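Local coordinates for protein beta-ketoacyl synthase (Burkholderia phymatum, PDB 4EWG) that probably acts as a 3-oxoacyl-[acyl-carrier-protein] synthase, extending acyl chains by condensation, at residues P58-P63 and S78-R83. Residues are numbered along the deposited sequence; the frame is centred on the assembly and turned at random.
Sequences PGFAQP and SMYAVR
Phe60 and Tyr80 form a T-shaped (edge-to-face) pair that packs the loop 58-63 on helix 76-92 of a thiolase-fold ketosynthase. The ring centroids lie 5.1 Å apart and the planes meet at 67°. Tyr80 turns its edge to Phe60 and sets CD1 over the centre of one face of the Phe60 ring, 3.9 Å above the plane. The CB of Phe60 points toward the helix, and CG stands anti to the backbone N (chi1 173°). Tyr80 OH is hydrogen-bonded to Arg76 and Glu237, so the phenol is held at its polar end too.

Aliphatic carbons of the helix meet the far end of the same ring. Phe60 CE1 lies 3.9 Å from Met79 CB. Arg83 CB sits at the ring edge, near its plane, 4.1 Å from Phe60 CE2. Val16 of strand 8-16 touches both Phe60 and Arg83.

No hydrogen bond joins the two segments. Pro63 CG lies over one face of the Arg83 guanidinium and 4.1 Å from Arg83 CD, while Arg83 NH1 makes a salt bridge with Glu86. This is surface packing away from the calcium-site residue His249. The Met79 thioether meets the exposed Gln62 side chain, with Met79 SD 3.6 Å from Gln62 CD.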
ATOM      1  N   PRO A  58      11.752   1.095 -24.882  1.00 24.58           N
ATOM      2  CA  PRO A  58      12.895   1.042 -25.824  1.00 26.36           C
ATOM      3  C   PRO A  58      14.149   1.690 -25.270  1.00 27.02           C
ATOM      4  O   PRO A  58      15.237   1.382 -25.712  1.00 29.54           O
ATOM      5  CB  PRO A  58      12.380   1.797 -27.059  1.00 26.80           C
ATOM      6  CG  PRO A  58      11.280   2.670 -26.553  1.00 26.07           C
ATOM      7  CD  PRO A  58      10.655   1.930 -25.379  1.00 24.91           C
ATOM      8  N   GLY A  59      13.987   2.585 -24.314  1.00 26.84           N
ATOM      9  CA  GLY A  59      15.114   3.161 -23.569  1.00 27.15           C
ATOM     10  C   GLY A  59      14.547   4.065 -22.488  1.00 26.89           C
ATOM     11  O   GLY A  59      13.322   4.252 -22.374  1.00 27.32           O
ATOM     12  N   PHE A  60      15.426   4.584 -21.666  1.00 25.99           N
ATOM     13  CA  PHE A  60      15.058   5.540 -20.671  1.00 25.07           C
ATOM     14  C   PHE A  60      16.364   6.084 -20.146  1.00 25.72           C
ATOM     15  O   PHE A  60      17.259   5.323 -19.834  1.00 26.94           O
ATOM     16  CB  PHE A  60      14.269   4.868 -19.531  1.00 23.02           C
ATOM     17  CG  PHE A  60      13.991   5.775 -18.371  1.00 21.38           C
ATOM     18  CD1 PHE A  60      14.902   5.887 -17.322  1.00 20.60           C
ATOM     19  CD2 PHE A  60      12.823   6.522 -18.326  1.00 20.51           C
ATOM     20  CE1 PHE A  60      14.667   6.750 -16.276  1.00 20.14           C
ATOM     21  CE2 PHE A  60      12.568   7.354 -17.264  1.00 19.98           C
ATOM     22  CZ  PHE A  60      13.482   7.479 -16.236  1.00 19.92           C
ATOM     23  N   ALA A  61      16.470   7.381 -20.068  1.00 26.47           N
ATOM     24  CA  ALA A  61      17.559   8.008 -19.339  1.00 28.56           C
ATOM     25  C   ALA A  61      16.962   9.109 -18.488  1.00 28.96           C
ATOM     26  O   ALA A  61      16.063   9.838 -18.926  1.00 27.28           O
ATOM     27  CB  ALA A  61      18.639   8.564 -20.268  1.00 28.26           C
ATOM     28  N   GLN A  62      17.449   9.185 -17.251  1.00 31.11           N
ATOM     29  CA  GLN A  62      17.076  10.262 -16.334  1.00 31.35           C
ATOM     30  C   GLN A  62      17.257  11.568 -17.010  1.00 30.48           C
ATOM     31  O   GLN A  62      18.247  11.752 -17.698  1.00 32.13           O
ATOM     32  CB  GLN A  62      18.005  10.320 -15.147  1.00 32.30           C
ATOM     33  CG  GLN A  62      17.935   9.124 -14.277  1.00 33.42           C
ATOM     34  CD  GLN A  62      19.193   8.990 -13.484  1.00 35.77           C
ATOM     35  OE1 GLN A  62      19.835   7.905 -13.463  1.00 38.83           O
ATOM     36  NE2 GLN A  62      19.607  10.103 -12.844  1.00 36.24           N
ATOM     37  N   PRO A  63      16.327  12.495 -16.795  1.00 30.05           N
ATOM     38  CA  PRO A  63      16.578  13.866 -17.187  1.00 30.61           C
ATOM     39  C   PRO A  63      17.864  14.362 -16.573  1.00 30.63           C
ATOM     40  O   PRO A  63      18.180  14.021 -15.443  1.00 30.65           O
ATOM     41  CB  PRO A  63      15.369  14.617 -16.643  1.00 30.15           C
ATOM     42  CG  PRO A  63      14.292  13.594 -16.700  1.00 30.09           C
ATOM     43  CD  PRO A  63      14.946  12.297 -16.338  1.00 29.27           C
ATOM     44  N   SER A  78      10.968   3.725  -9.540  1.00 14.68           N
ATOM     45  CA  SER A  78      10.751   5.016  -8.922  1.00 15.28           C
ATOM     46  C   SER A  78      11.155   6.125  -9.894  1.00 15.68           C
ATOM     47  O   SER A  78      10.492   7.132  -9.972  1.00 15.68           O
ATOM     48  CB  SER A  78      11.515   5.134  -7.592  1.00 15.22           C
ATOM     49  OG  SER A  78      10.836   4.403  -6.575  1.00 15.00           O
ATOM     50  N   MET A  79      12.212   5.908 -10.680  1.00 16.71           N
ATOM     51  CA  MET A  79      12.552   6.873 -11.751  1.00 17.50           C
ATOM     52  C   MET A  79      11.446   7.000 -12.793  1.00 16.46           C
ATOM     53  O   MET A  79      11.102   8.120 -13.206  1.00 16.38           O
ATOM     54  CB  MET A  79      13.866   6.533 -12.415  1.00 19.75           C
ATOM     55  CG  MET A  79      15.050   6.708 -11.500  1.00 21.35           C
ATOM     56  SD  MET A  79      16.617   6.711 -12.365  1.00 27.43           S
ATOM     57  CE  MET A  79      16.714   5.023 -12.992  1.00 24.33           C
ATOM     58  N   TYR A  80      10.853   5.878 -13.193  1.00 15.53           N
ATOM     59  CA  TYR A  80       9.696   5.930 -14.115  1.00 14.94           C
ATOM     60  C   TYR A  80       8.554   6.733 -13.476  1.00 13.89           C
ATOM     61  O   TYR A  80       7.961   7.595 -14.101  1.00 13.54           O
ATOM     62  CB  TYR A  80       9.169   4.551 -14.423  1.00 14.85           C
ATOM     63  CG  TYR A  80      10.116   3.566 -15.110  1.00 15.29           C
ATOM     64  CD1 TYR A  80      11.353   3.937 -15.627  1.00 15.71           C
ATOM     65  CD2 TYR A  80       9.736   2.235 -15.239  1.00 15.35           C
ATOM     66  CE1 TYR A  80      12.175   3.013 -16.263  1.00 15.98           C
ATOM     67  CE2 TYR A  80      10.552   1.311 -15.865  1.00 15.70           C
ATOM     68  CZ  TYR A  80      11.759   1.704 -16.381  1.00 16.26           C
ATOM     69  OH  TYR A  80      12.548   0.729 -17.013  1.00 17.36           O
ATOM     70  N   ALA A  81       8.282   6.432 -12.209  1.00 12.95           N
ATOM     71  CA  ALA A  81       7.168   7.029 -11.475  1.00 12.44           C
ATOM     72  C   ALA A  81       7.359   8.556 -11.412  1.00 12.61           C
ATOM     73  O   ALA A  81       6.434   9.306 -11.694  1.00 12.26           O
ATOM     74  CB  ALA A  81       7.085   6.439 -10.070  1.00 11.73           C
ATOM     75  N   VAL A  82       8.576   8.987 -11.051  1.00 12.54           N
ATOM     76  CA  VAL A  82       8.892  10.404 -10.944  1.00 13.02           C
ATOM     77  C   VAL A  82       8.813  11.115 -12.311  1.00 13.50           C
ATOM     78  O   VAL A  82       8.228  12.177 -12.430  1.00 13.53           O
ATOM     79  CB  VAL A  82      10.259  10.623 -10.301  1.00 13.15           C
ATOM     80  CG1 VAL A  82      10.663  12.086 -10.388  1.00 13.40           C
ATOM     81  CG2 VAL A  82      10.237  10.167  -8.839  1.00 12.60           C
ATOM     82  N   ARG A  83       9.291  10.458 -13.352  1.00 14.02           N
ATOM     83  CA  ARG A  83       9.258  11.049 -14.666  1.00 14.70           C
ATOM     84  C   ARG A  83       7.814  11.216 -15.153  1.00 14.60           C
ATOM     85  O   ARG A  83       7.454  12.252 -15.700  1.00 14.68           O
ATOM     86  CB  ARG A  83      10.072  10.195 -15.638  1.00 15.33           C
ATOM     87  CG  ARG A  83      10.078  10.715 -17.062  1.00 16.22           C
ATOM     88  CD  ARG A  83      10.520  12.156 -17.121  1.00 16.85           C
ATOM     89  NE  ARG A  83      10.645  12.600 -18.498  1.00 17.66           N
ATOM     90  CZ  ARG A  83      10.658  13.866 -18.882  1.00 18.40           C
ATOM     91  NH1 ARG A  83      10.528  14.831 -17.984  1.00 18.76           N
ATOM     92  NH2 ARG A  83      10.787  14.179 -20.174  1.00 18.82           N
TER